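PDB 4FVS: putative lipoprotein from Parabacteroides distasonis, which is of unknown function but, as an exported protein related to the LolA and LolB lipoprotein carriers, may bind lipid or another hydrophobic ligand. Local coordinates for residues 106-111 and 147-152; 74-79 and 119-124; 159-164 and 192-197; 80-85 and 101-106. All coordinates share one frame; numbering follows the deposited sequence. Where two conformers were deposited one is given.

Interaction 1. Residues 106-111 and 147-152; sequences PNPYAA and IKTESI
Thr149 reaches out of its strand toward Pro108 and presents its methyl group, so that CG2 lies 3.4 Å from Pro108 CG and 3.6 Å from CB. The two side chains meet at a slant. With OG1 set between the backbone N and the carbonyl carbon (chi1 59°), CG2, the branch that does the touching, stands anti to the carbonyl carbon. Tyr109 runs past the threonine in the opposite sense: its hydroxyl end arrives beside the same methyl, Tyr109 OH being 4.0 Å from Thr149 CG2. Within the loop, Pro108 CG also sits 3.8 Å above one face of the Tyr109 ring, displaced toward the rim, so proline and tyrosine pack on each other as well as on the threonine methyl. An Asx turn shapes this piece of chain, Tyr109 N donating to Asn107 OD1 at 3.1 Å from above the carbonyl plane. The loop lies against the wall of antiparallel strands of this DUF3108-like fold, where strand 132-154 pairs with 157-171 and a classic beta bulge places Ile147 and Lys148 together opposite Lys163. Pro108 extends onto Ala162 and Tyr109 onto Asp160 of that neighbouring strand. Lys148 NZ and Glu150 OE2 form a long salt bridge of 3.6 Å.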
loop_
_atom_site.group_PDB
_atom_site.type_symbol
_atom_site.label_atom_id
_atom_site.label_comp_id
_atom_site.label_asym_id
_atom_site.label_seq_id
_atom_site.Cartn_x
_atom_site.Cartn_y
_atom_site.Cartn_z
ATOM N N PRO A 106 11.972 -4.127 -0.546
ATOM C CA PRO A 106 13.279 -4.559 -0.032
ATOM C C PRO A 106 13.302 -4.666 1.499
ATOM O O PRO A 106 12.557 -3.978 2.180
ATOM C CB PRO A 106 14.234 -3.461 -0.524
ATOM C CG PRO A 106 13.517 -2.793 -1.652
ATOM C CD PRO A 106 12.076 -2.818 -1.220
ATOM N N ASN A 107 14.117 -5.584 2.021
ATOM C CA ASN A 107 14.323 -5.865 3.436
ATOM C C ASN A 107 15.621 -5.196 3.896
ATOM O O ASN A 107 16.714 -5.675 3.572
ATOM C CB ASN A 107 14.362 -7.383 3.673
ATOM C CG ASN A 107 14.689 -7.835 5.081
ATOM O OD1 ASN A 107 14.561 -7.089 6.068
ATOM N ND2 ASN A 107 15.067 -9.102 5.196
ATOM N N PRO A 108 15.528 -4.107 4.677
ATOM C CA PRO A 108 16.751 -3.404 5.100
ATOM C C PRO A 108 17.466 -4.062 6.273
ATOM O O PRO A 108 18.579 -3.637 6.634
ATOM C CB PRO A 108 16.232 -2.040 5.500
ATOM C CG PRO A 108 14.854 -2.323 5.983
ATOM C CD PRO A 108 14.311 -3.418 5.146
ATOM N N TYR A 109 16.838 -5.090 6.867
ATOM C CA TYR A 109 17.388 -5.796 8.031
ATOM C C TYR A 109 18.221 -7.002 7.611
ATOM O O TYR A 109 18.993 -7.516 8.415
ATOM C CB TYR A 109 16.269 -6.232 8.980
ATOM C CG TYR A 109 15.329 -5.101 9.336
ATOM C CD1 TYR A 109 15.703 -4.121 10.249
ATOM C CD2 TYR A 109 14.070 -4.991 8.738
ATOM C CE1 TYR A 109 14.841 -3.082 10.589
ATOM C CE2 TYR A 109 13.208 -3.943 9.055
ATOM C CZ TYR A 109 13.599 -2.993 9.988
ATOM O OH TYR A 109 12.788 -1.955 10.370
ATOM N N ALA A 110 18.096 -7.412 6.341
ATOM C CA ALA A 110 18.799 -8.535 5.724
ATOM C C ALA A 110 20.291 -8.373 5.781
ATOM O O ALA A 110 20.814 -7.249 5.823
ATOM C CB ALA A 110 18.376 -8.674 4.270
ATOM N N ALA A 111 20.980 -9.512 5.740
ATOM C CA ALA A 111 22.434 -9.543 5.741
ATOM C C ALA A 111 22.975 -8.711 4.588
ATOM O O ALA A 111 22.442 -8.765 3.474
ATOM C CB ALA A 111 22.928 -10.974 5.648
ATOM N N ILE A 147 14.763 5.404 2.446
ATOM C CA ILE A 147 15.157 6.569 3.234
ATOM C C ILE A 147 15.997 6.124 4.446
ATOM O O ILE A 147 17.189 6.439 4.523
ATOM C CB ILE A 147 13.906 7.399 3.649
ATOM C CG1 ILE A 147 13.033 7.781 2.427
ATOM C CG2 ILE A 147 14.297 8.627 4.473
ATOM C CD1 ILE A 147 13.833 8.479 1.200
ATOM N N LYS A 148 15.380 5.370 5.360
ATOM C CA LYS A 148 15.968 4.889 6.601
ATOM C C LYS A 148 15.038 3.860 7.228
ATOM O O LYS A 148 13.915 3.665 6.743
ATOM C CB LYS A 148 16.171 6.099 7.567
ATOM C CG LYS A 148 14.843 6.714 8.117
ATOM C CD LYS A 148 14.949 8.128 8.692
ATOM C CE LYS A 148 13.589 8.779 8.832
ATOM N NZ LYS A 148 13.640 10.065 9.584
ATOM N N THR A 149 15.466 3.281 8.365
ATOM C CA THR A 149 14.667 2.401 9.213
ATOM C C THR A 149 14.388 3.120 10.485
ATOM O O THR A 149 15.330 3.663 11.087
ATOM C CB THR A 149 15.347 1.053 9.489
ATOM O OG1 THR A 149 16.622 1.235 10.125
ATOM C CG2 THR A 149 15.426 0.190 8.263
ATOM N N GLU A 150 13.123 3.153 10.924
ATOM C CA GLU A 150 12.841 3.809 12.204
ATOM C C GLU A 150 11.685 3.145 12.902
ATOM O O GLU A 150 10.907 2.445 12.275
ATOM C CB GLU A 150 12.609 5.334 12.077
ATOM C CG GLU A 150 11.435 5.805 11.235
ATOM C CD GLU A 150 11.116 7.282 11.370
ATOM O OE1 GLU A 150 11.140 7.801 12.510
ATOM O OE2 GLU A 150 10.791 7.912 10.336
ATOM N N SER A 151 11.611 3.332 14.208
ATOM C CA SER A 151 10.563 2.805 15.065
ATOM C C SER A 151 9.389 3.757 15.051
ATOM O O SER A 151 9.571 4.962 15.260
ATOM C CB SER A 151 11.082 2.596 16.483
ATOM O OG SER A 151 10.098 1.978 17.295
ATOM N N ILE A 152 8.188 3.211 14.773
ATOM C CA ILE A 152 6.933 3.956 14.674
ATOM C C ILE A 152 5.944 3.402 15.678
ATOM O O ILE A 152 5.775 2.182 15.780
ATOM C CB ILE A 152 6.386 3.890 13.218
ATOM C CG1 ILE A 152 7.325 4.590 12.232
ATOM C CG2 ILE A 152 4.946 4.404 13.065
ATOM C CD1 ILE A 152 7.664 6.087 12.463
#

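Interaction 2. Residues 74-79 and 119-124; sequences EFFLDS and YFDEAS
Asp121 against Phe76 and Ala123 against Ser79 are the two touches that join 119-124 to 74-79. Ahead of them, Tyr119 brings the edge of its ring in plane with Asp121 OD1. Asp121 then points back toward strand 74-78: OD2 lies at the rim of the Phe76 ring, 3.6 Å from CE2 and 3.9 Å from CD2, with ring and carboxylate only 19° from coplanar. The oxygen thus meets the weakly positive C-H edge and avoids the pi face. Phe76 comes within range because its ring is swung beside the backbone N (chi1 -56°). Glu74 OE2 stays 5.6 Å from Asp121 OD2, and Asn104 serves both segments, its ND2 donating to Glu74 OE2 and Tyr119 O and its OD1 accepting from Asp121 N. Two residues on, Ala123 begins the next strand and sets its methyl on Ser79, CB to CB at 3.7 Å, while Ser79 OG is taken up by Asn101 O. No backbone bond joins the two segments: 74-78 pairs with 102-104 and 123-129 with 132-154, and side chains meet across the gap, consistent with the seam of an incompletely closed beta barrel as in the LolA/LolB clan.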
loop_
_atom_site.group_PDB
_atom_site.type_symbol
_atom_site.label_atom_id
_atom_site.label_comp_id
_atom_site.label_asym_id
_atom_site.label_seq_id
_atom_site.Cartn_x
_atom_site.Cartn_y
_atom_site.Cartn_z
ATOM N N GLU A 74 12.920 -12.817 -2.126
ATOM C CA GLU A 74 12.402 -11.459 -2.344
ATOM C C GLU A 74 10.911 -11.426 -2.103
ATOM O O GLU A 74 10.201 -12.356 -2.499
ATOM C CB GLU A 74 12.735 -10.961 -3.766
ATOM C CG GLU A 74 12.575 -9.463 -3.960
ATOM C CD GLU A 74 13.301 -8.840 -5.141
ATOM O OE1 GLU A 74 13.657 -9.567 -6.093
ATOM O OE2 GLU A 74 13.535 -7.611 -5.099
ATOM N N PHE A 75 10.439 -10.332 -1.445
ATOM C CA PHE A 75 9.044 -10.125 -1.076
ATOM C C PHE A 75 8.348 -9.163 -2.048
ATOM O O PHE A 75 8.842 -8.060 -2.303
ATOM C CB PHE A 75 8.927 -9.596 0.371
ATOM C CG PHE A 75 7.503 -9.278 0.768
ATOM C CD1 PHE A 75 6.629 -10.290 1.161
ATOM C CD2 PHE A 75 7.011 -7.978 0.673
ATOM C CE1 PHE A 75 5.296 -10.008 1.460
ATOM C CE2 PHE A 75 5.679 -7.698 0.985
ATOM C CZ PHE A 75 4.833 -8.716 1.384
ATOM N N PHE A 76 7.145 -9.557 -2.509
ATOM C CA PHE A 76 6.317 -8.774 -3.435
ATOM C C PHE A 76 4.890 -8.595 -2.921
ATOM O O PHE A 76 4.339 -9.465 -2.261
ATOM C CB PHE A 76 6.276 -9.446 -4.813
ATOM C CG PHE A 76 7.634 -9.693 -5.435
ATOM C CD1 PHE A 76 8.365 -10.835 -5.120
ATOM C CD2 PHE A 76 8.175 -8.791 -6.345
ATOM C CE1 PHE A 76 9.620 -11.047 -5.677
ATOM C CE2 PHE A 76 9.425 -9.009 -6.902
ATOM C CZ PHE A 76 10.139 -10.136 -6.566
ATOM N N LEU A 77 4.290 -7.470 -3.263
ATOM C CA LEU A 77 2.925 -7.127 -2.880
ATOM C C LEU A 77 2.237 -6.407 -4.043
ATOM O O LEU A 77 2.909 -5.649 -4.751
ATOM C CB LEU A 77 2.995 -6.234 -1.628
ATOM C CG LEU A 77 1.695 -5.751 -0.977
ATOM C CD1 LEU A 77 0.857 -6.917 -0.440
ATOM C CD2 LEU A 77 2.004 -4.804 0.147
ATOM N N ASP A 78 0.910 -6.622 -4.240
ATOM C CA ASP A 78 0.176 -5.929 -5.302
ATOM C C ASP A 78 0.290 -4.412 -5.076
ATOM O O ASP A 78 0.028 -3.923 -3.963
ATOM C CB ASP A 78 -1.297 -6.390 -5.379
ATOM C CG ASP A 78 -1.945 -6.248 -6.760
ATOM O OD1 ASP A 78 -1.582 -5.293 -7.501
ATOM O OD2 ASP A 78 -2.847 -7.060 -7.079
ATOM N N SER A 79 0.725 -3.679 -6.133
ATOM C CA SER A 79 0.968 -2.230 -6.122
ATOM C C SER A 79 -0.264 -1.379 -5.754
ATOM O O SER A 79 -0.068 -0.212 -5.430
ATOM C CB SER A 79 1.536 -1.741 -7.453
ATOM O OG SER A 79 0.770 -2.136 -8.576
ATOM N N TYR A 119 17.515 -1.910 -5.582
ATOM C CA TYR A 119 16.600 -1.933 -6.731
ATOM C C TYR A 119 15.138 -1.962 -6.286
ATOM O O TYR A 119 14.763 -2.751 -5.417
ATOM C CB TYR A 119 16.877 -3.137 -7.667
ATOM C CG TYR A 119 15.979 -3.161 -8.891
ATOM C CD1 TYR A 119 16.303 -2.434 -10.042
ATOM C CD2 TYR A 119 14.780 -3.880 -8.890
ATOM C CE1 TYR A 119 15.445 -2.408 -11.148
ATOM C CE2 TYR A 119 13.922 -3.864 -9.994
ATOM C CZ TYR A 119 14.260 -3.131 -11.119
ATOM O OH TYR A 119 13.404 -3.131 -12.188
ATOM N N PHE A 120 14.315 -1.135 -6.934
ATOM C CA PHE A 120 12.873 -1.061 -6.692
ATOM C C PHE A 120 12.110 -1.209 -7.975
ATOM O O PHE A 120 12.418 -0.521 -8.936
ATOM C CB PHE A 120 12.473 0.275 -6.049
ATOM C CG PHE A 120 12.875 0.523 -4.627
ATOM C CD1 PHE A 120 14.088 1.121 -4.328
ATOM C CD2 PHE A 120 12.000 0.245 -3.583
ATOM C CE1 PHE A 120 14.444 1.398 -3.007
ATOM C CE2 PHE A 120 12.353 0.530 -2.259
ATOM C CZ PHE A 120 13.586 1.087 -1.981
ATOM N N ASP A 121 11.085 -2.056 -7.987
ATOM C CA ASP A 121 10.216 -2.183 -9.142
ATOM C C ASP A 121 9.374 -0.935 -9.293
ATOM O O ASP A 121 9.023 -0.343 -8.285
ATOM C CB ASP A 121 9.284 -3.394 -8.964
ATOM C CG ASP A 121 9.925 -4.753 -9.002
ATOM O OD1 ASP A 121 10.833 -4.962 -9.838
ATOM O OD2 ASP A 121 9.436 -5.644 -8.299
ATOM N N GLU A 122 9.014 -0.549 -10.503
ATOM C CA GLU A 122 8.083 0.558 -10.698
ATOM C C GLU A 122 6.683 0.023 -10.913
ATOM O O GLU A 122 6.497 -1.116 -11.367
ATOM C CB GLU A 122 8.474 1.439 -11.879
ATOM C CG GLU A 122 9.656 2.328 -11.575
ATOM C CD GLU A 122 10.030 3.292 -12.680
ATOM O OE1 GLU A 122 9.541 3.133 -13.827
ATOM O OE2 GLU A 122 10.822 4.216 -12.382
ATOM N N ALA A 123 5.707 0.881 -10.714
ATOM C CA ALA A 123 4.318 0.544 -10.947
ATOM C C ALA A 123 3.671 1.581 -11.847
ATOM O O ALA A 123 3.916 2.775 -11.710
ATOM C CB ALA A 123 3.582 0.465 -9.617
ATOM N N SER A 124 2.888 1.129 -12.792
ATOM C CA SER A 124 2.073 1.998 -13.627
ATOM C C SER A 124 0.805 1.236 -13.866
ATOM O O SER A 124 0.717 0.350 -14.734
ATOM C CB SER A 124 2.767 2.461 -14.904
ATOM O OG SER A 124 1.935 3.346 -15.647
#

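Interaction 3. Residues 159-164 and 192-197; sequences FDCAKV and GLVRTE
Val194 lays its two methyls against Phe159 and Cys161, at the point where its own chain turns a corner. A classic beta bulge, in which Val194 and Arg195 both face Trp186, marks that turn in the antiparallel wall of this LolA/LolB-like fold; strand 179-188 intervenes between the two strands in contact, so they meet through side chains. The packed part is apolar. CG1 of Val194 reaches Phe159 CD1 at 3.6 Å, coming up obliquely to the ring, and CG2 rests 3.8 Å from Cys161 SG. The valine can serve both partners because CG1 is anti to the backbone N (chi1 174°), leaving CG2 anti to the carbonyl carbon and turned to the sulfur. Ile152 and Thr154 of strand 132-154 also touch Val194, and Leu211 packs on Phe159.

Farther along, the two segments separate and the chemistry becomes polar, among partly exposed residues. Lys163, which also makes a cation-pi contact with Tyr184, stops 5.5 Å short of Glu197, measured from NZ to OE1. A water spans the interval, accepting from Lys163 NZ at 3.1 Å and donating weakly to Glu197 OE1. The other carboxylate oxygen is gripped side-on by Arg195: NE at 2.9 Å and NH2 at 3.0 Å both donate to Glu197 OE2, which lies in the guanidinium plane and is met on its anti side.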
loop_
_atom_site.group_PDB
_atom_site.type_symbol
_atom_site.label_atom_id
_atom_site.label_comp_id
_atom_site.label_asym_id
_atom_site.label_seq_id
_atom_site.Cartn_x
_atom_site.Cartn_y
_atom_site.Cartn_z
ATOM N N PHE A 159 6.451 -0.554 16.087
ATOM C CA PHE A 159 7.009 -1.408 15.045
ATOM C C PHE A 159 8.290 -0.852 14.435
ATOM O O PHE A 159 8.371 0.361 14.191
ATOM C CB PHE A 159 5.974 -1.581 13.907
ATOM C CG PHE A 159 4.563 -1.935 14.328
ATOM C CD1 PHE A 159 3.649 -0.940 14.666
ATOM C CD2 PHE A 159 4.148 -3.265 14.393
ATOM C CE1 PHE A 159 2.360 -1.269 15.092
ATOM C CE2 PHE A 159 2.849 -3.593 14.808
ATOM C CZ PHE A 159 1.965 -2.591 15.152
ATOM N N ASP A 160 9.286 -1.745 14.180
ATOM C CA ASP A 160 10.526 -1.340 13.505
ATOM C C ASP A 160 10.218 -1.391 12.037
ATOM O O ASP A 160 9.813 -2.433 11.523
ATOM C CB ASP A 160 11.751 -2.196 13.900
ATOM C CG ASP A 160 13.124 -1.548 13.672
ATOM O OD1 ASP A 160 13.239 -0.302 13.819
ATOM O OD2 ASP A 160 14.103 -2.293 13.488
ATOM N N CYS A 161 10.263 -0.234 11.377
ATOM C CA CYS A 161 9.879 -0.105 9.979
ATOM C C CYS A 161 11.027 0.289 9.092
ATOM O O CYS A 161 12.071 0.740 9.549
ATOM C CB CYS A 161 8.767 0.933 9.851
ATOM S SG CYS A 161 7.328 0.614 10.878
ATOM N N ALA A 162 10.764 0.183 7.803
ATOM C CA ALA A 162 11.528 0.667 6.693
ATOM C C ALA A 162 10.733 1.790 6.094
ATOM O O ALA A 162 9.522 1.640 5.924
ATOM C CB ALA A 162 11.755 -0.449 5.694
ATOM N N LYS A 163 11.365 2.943 5.893
ATOM C CA LYS A 163 10.726 4.120 5.317
ATOM C C LYS A 163 11.255 4.275 3.929
ATOM O O LYS A 163 12.470 4.365 3.705
ATOM C CB LYS A 163 10.946 5.388 6.177
ATOM C CG LYS A 163 10.130 6.606 5.732
ATOM C CD LYS A 163 10.759 7.886 6.202
ATOM C CE LYS A 163 9.897 9.049 5.834
ATOM N NZ LYS A 163 10.205 10.257 6.651
ATOM N N VAL A 164 10.322 4.253 2.989
ATOM C CA VAL A 164 10.541 4.305 1.542
ATOM C C VAL A 164 9.708 5.427 0.931
ATOM O O VAL A 164 8.544 5.606 1.301
ATOM C CB VAL A 164 10.192 2.921 0.918
ATOM C CG1 VAL A 164 10.011 3.010 -0.587
ATOM C CG2 VAL A 164 11.250 1.874 1.255
ATOM N N GLY A 192 3.214 -5.386 7.368
ATOM C CA GLY A 192 3.070 -4.629 6.141
ATOM C C GLY A 192 3.064 -3.159 6.473
ATOM O O GLY A 192 3.844 -2.740 7.322
ATOM N N LEU A 193 2.164 -2.382 5.850
ATOM C CA LEU A 193 2.051 -0.938 6.073
ATOM C C LEU A 193 1.601 -0.615 7.501
ATOM O O LEU A 193 0.550 -1.093 7.922
ATOM C CB LEU A 193 1.079 -0.272 5.062
ATOM C CG LEU A 193 1.479 -0.297 3.614
ATOM C CD1 LEU A 193 0.400 0.254 2.738
ATOM C CD2 LEU A 193 2.784 0.457 3.377
ATOM N N VAL A 194 2.386 0.235 8.201
ATOM C CA VAL A 194 2.172 0.743 9.563
ATOM C C VAL A 194 1.698 2.219 9.471
ATOM O O VAL A 194 0.720 2.620 10.137
ATOM C CB VAL A 194 3.458 0.590 10.427
ATOM C CG1 VAL A 194 3.312 1.249 11.791
ATOM C CG2 VAL A 194 3.834 -0.880 10.581
ATOM N N ARG A 195 2.398 3.007 8.635
ATOM C CA ARG A 195 2.086 4.405 8.379
ATOM C C ARG A 195 2.390 4.771 6.933
ATOM O O ARG A 195 3.346 4.255 6.351
ATOM C CB ARG A 195 2.887 5.305 9.323
ATOM C CG ARG A 195 2.530 6.775 9.186
ATOM C CD ARG A 195 3.360 7.684 10.062
ATOM N NE ARG A 195 3.006 9.083 9.806
ATOM C CZ ARG A 195 2.026 9.736 10.420
ATOM N NH1 ARG A 195 1.324 9.145 11.383
ATOM N NH2 ARG A 195 1.761 10.992 10.102
ATOM N N THR A 196 1.568 5.639 6.344
ATOM C CA THR A 196 1.795 6.172 4.995
ATOM C C THR A 196 1.511 7.691 5.031
ATOM O O THR A 196 0.690 8.143 5.833
ATOM C CB THR A 196 0.997 5.450 3.894
ATOM O OG1 THR A 196 -0.387 5.779 3.935
ATOM C CG2 THR A 196 1.180 3.954 3.892
ATOM N N GLU A 197 2.234 8.471 4.211
ATOM C CA GLU A 197 2.035 9.912 4.053
ATOM C C GLU A 197 2.006 10.266 2.588
ATOM O O GLU A 197 2.756 9.674 1.806
ATOM C CB GLU A 197 3.117 10.698 4.752
ATOM C CG GLU A 197 3.009 10.646 6.258
ATOM C CD GLU A 197 4.122 11.355 6.995
ATOM O OE1 GLU A 197 4.977 11.989 6.332
ATOM O OE2 GLU A 197 4.160 11.235 8.241
HETATM O O HOH W 1 8.209 12.620 6.692
#

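Interaction 4. Residues 80-85 and 101-106; sequences KETLSY and NFINYP
The Tyr105 ring meets Thr82 edge-on: the threonine OG1 lies near the ring plane, 3.0 Å from Tyr105 OH. Outside the two segments, Arg144 makes a cation-pi contact with the Tyr105 ring and Tyr187 an edge-to-face pair with it; Phe75 and Leu77 pack on it too. A second ring, Tyr85, has the Thr82 carbonyl oxygen in plane at its edge, so Thr82 lies between two aromatic rims, using its side chain for one and its backbone for the other.

The Thr82 and Tyr105 side chains converge obliquely. The threonine hydroxyl is carried beside its backbone N (chi1 -71°), which turns it to strand 102-104, and both hydroxyls have hydrogen-bond partners elsewhere in the protein. Ile103 comes in almost at right angles to Thr82, its CD1 touching Thr82 OG1 at 3.8 Å, and so sets a methyl beside the buried threonine hydroxyl.

Bonds within 80-85 help fix its shape. Leu83 N donates to Lys80 O at 3.0 Å in the 3-10 turn, and Ser84 OG donates to Glu81 O at 2.8 Å, tilted 34° from the carbonyl plane. Ser84 is also the centre of an inverse gamma turn and is tied through OG to Tyr53 OH.

This turn follows strand 74-78, which pairs with 102-104, and leads to the short helix 86-89, with Tyr85 at its N-cap position. It lies inside the barrel-like fold, where Thr82 and Leu83 touch Ile141 of strand 132-154, and Leu83 and Tyr85 reach Ile168 of strand 157-171.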
loop_
_atom_site.group_PDB
_atom_site.type_symbol
_atom_site.label_atom_id
_atom_site.label_comp_id
_atom_site.label_asym_id
_atom_site.label_seq_id
_atom_site.Cartn_x
_atom_site.Cartn_y
_atom_site.Cartn_z
ATOM N N LYS A 80 -1.490 -1.951 -5.709
ATOM C CA LYS A 80 -2.716 -1.219 -5.344
ATOM C C LYS A 80 -2.702 -0.847 -3.846
ATOM O O LYS A 80 -3.372 0.119 -3.444
ATOM C CB LYS A 80 -4.020 -1.992 -5.717
ATOM C CG LYS A 80 -4.263 -3.330 -5.033
ATOM C CD LYS A 80 -5.616 -3.847 -5.391
ATOM C CE LYS A 80 -5.783 -5.303 -5.132
ATOM N NZ LYS A 80 -7.046 -5.801 -5.752
ATOM N N GLU A 81 -1.909 -1.589 -3.041
ATOM C CA GLU A 81 -1.717 -1.334 -1.604
ATOM C C GLU A 81 -1.051 0.060 -1.377
ATOM O O GLU A 81 -1.286 0.699 -0.348
ATOM C CB GLU A 81 -0.870 -2.458 -0.995
ATOM C CG GLU A 81 -0.765 -2.469 0.519
ATOM C CD GLU A 81 -1.962 -2.831 1.379
ATOM O OE1 GLU A 81 -3.118 -2.657 0.923
ATOM O OE2 GLU A 81 -1.731 -3.230 2.548
ATOM N N THR A 82 -0.261 0.529 -2.367
ATOM C CA THR A 82 0.421 1.830 -2.369
ATOM C C THR A 82 -0.653 2.966 -2.463
ATOM O O THR A 82 -0.396 4.072 -1.954
ATOM C CB THR A 82 1.503 1.867 -3.522
ATOM O OG1 THR A 82 2.582 1.002 -3.173
ATOM C CG2 THR A 82 2.092 3.239 -3.758
ATOM N N LEU A 83 -1.844 2.673 -3.072
ATOM C CA LEU A 83 -2.930 3.633 -3.302
ATOM C C LEU A 83 -4.043 3.528 -2.248
ATOM O O LEU A 83 -5.126 4.078 -2.449
ATOM C CB LEU A 83 -3.522 3.476 -4.706
ATOM C CG LEU A 83 -2.531 3.470 -5.898
ATOM C CD1 LEU A 83 -3.243 3.173 -7.149
ATOM C CD2 LEU A 83 -1.808 4.788 -6.040
ATOM N N SER A 84 -3.753 2.865 -1.105
ATOM C CA SER A 84 -4.612 2.730 0.085
ATOM C C SER A 84 -4.674 4.049 0.857
ATOM O O SER A 84 -4.236 4.100 2.023
ATOM C CB SER A 84 -4.070 1.645 1.018
ATOM O OG SER A 84 -3.919 0.381 0.402
ATOM N N TYR A 85 -5.114 5.143 0.198
ATOM C CA TYR A 85 -5.117 6.422 0.901
ATOM C C TYR A 85 -6.274 7.258 0.433
ATOM O O TYR A 85 -6.719 7.061 -0.700
ATOM C CB TYR A 85 -3.780 7.173 0.760
ATOM C CG TYR A 85 -3.327 7.473 -0.655
ATOM C CD1 TYR A 85 -3.759 8.625 -1.317
ATOM C CD2 TYR A 85 -2.356 6.691 -1.276
ATOM C CE1 TYR A 85 -3.302 8.944 -2.588
ATOM C CE2 TYR A 85 -1.862 7.021 -2.539
ATOM C CZ TYR A 85 -2.338 8.152 -3.188
ATOM O OH TYR A 85 -1.862 8.511 -4.422
ATOM N N ASN A 101 -0.274 -5.328 -10.655
ATOM C CA ASN A 101 1.158 -5.073 -10.836
ATOM C C ASN A 101 1.819 -5.344 -9.496
ATOM O O ASN A 101 1.506 -4.671 -8.520
ATOM C CB ASN A 101 1.459 -3.650 -11.391
ATOM C CG ASN A 101 2.841 -3.450 -12.023
ATOM O OD1 ASN A 101 3.823 -4.106 -11.682
ATOM N ND2 ASN A 101 2.961 -2.517 -12.959
ATOM N N PHE A 102 2.624 -6.413 -9.412
ATOM C CA PHE A 102 3.318 -6.780 -8.173
ATOM C C PHE A 102 4.664 -6.103 -8.127
ATOM O O PHE A 102 5.437 -6.195 -9.077
ATOM C CB PHE A 102 3.461 -8.293 -8.054
ATOM C CG PHE A 102 2.164 -9.018 -7.728
ATOM C CD1 PHE A 102 1.687 -9.078 -6.424
ATOM C CD2 PHE A 102 1.447 -9.677 -8.716
ATOM C CE1 PHE A 102 0.515 -9.776 -6.124
ATOM C CE2 PHE A 102 0.277 -10.377 -8.408
ATOM C CZ PHE A 102 -0.178 -10.424 -7.120
ATOM N N ILE A 103 4.932 -5.389 -7.042
ATOM C CA ILE A 103 6.199 -4.688 -6.836
ATOM C C ILE A 103 6.911 -5.225 -5.589
ATOM O O ILE A 103 6.257 -5.621 -4.622
ATOM C CB ILE A 103 5.999 -3.162 -6.755
ATOM C CG1 ILE A 103 4.967 -2.778 -5.648
ATOM C CG2 ILE A 103 5.616 -2.614 -8.143
ATOM C CD1 ILE A 103 4.880 -1.263 -5.250
ATOM N N ASN A 104 8.249 -5.236 -5.615
ATOM C CA ASN A 104 9.050 -5.707 -4.487
ATOM C C ASN A 104 9.105 -4.677 -3.370
ATOM O O ASN A 104 8.953 -3.468 -3.616
ATOM C CB ASN A 104 10.473 -6.048 -4.914
ATOM C CG ASN A 104 11.347 -4.859 -5.251
ATOM O OD1 ASN A 104 10.920 -3.885 -5.850
ATOM N ND2 ASN A 104 12.606 -4.917 -4.888
ATOM N N TYR A 105 9.355 -5.179 -2.140
ATOM C CA TYR A 105 9.573 -4.405 -0.944
ATOM C C TYR A 105 10.887 -4.897 -0.361
ATOM O O TYR A 105 10.963 -6.008 0.167
ATOM C CB TYR A 105 8.379 -4.486 0.033
ATOM C CG TYR A 105 7.227 -3.598 -0.386
ATOM C CD1 TYR A 105 6.325 -4.005 -1.369
ATOM C CD2 TYR A 105 7.058 -2.337 0.170
ATOM C CE1 TYR A 105 5.284 -3.178 -1.789
ATOM C CE2 TYR A 105 6.022 -1.495 -0.246
ATOM C CZ TYR A 105 5.137 -1.921 -1.227
ATOM O OH TYR A 105 4.095 -1.117 -1.623
ATOM N N PRO A 106 11.972 -4.127 -0.546
ATOM C CA PRO A 106 13.279 -4.559 -0.032
ATOM C C PRO A 106 13.302 -4.666 1.499
ATOM O O PRO A 106 12.557 -3.978 2.180
ATOM C CB PRO A 106 14.234 -3.461 -0.524
ATOM C CG PRO A 106 13.517 -2.793 -1.652
ATOM C CD PRO A 106 12.076 -2.818 -1.220
#

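In the fold
Interaction 4 lies deepest, about 4 Å from the chain centre to its own, and places two buried hydroxyls beside an isoleucine. Interaction 3 is also buried but chiefly apolar, passing to charged residues at its outer end. Interaction 2 is only partly buried, and interaction 1 is a surface contact of a loop with a strand. Segment 101-106 ties interactions 2 and 4 together, its strand pairing with 74-78 and its polar groups bonding to both segments of interaction 2. Interactions 1 and 3 use neighbouring strands, 132-154 and 157-171, which pair with each other, while Pro106, common to segments of 1 and 4, packs on Phe120 of interaction 2.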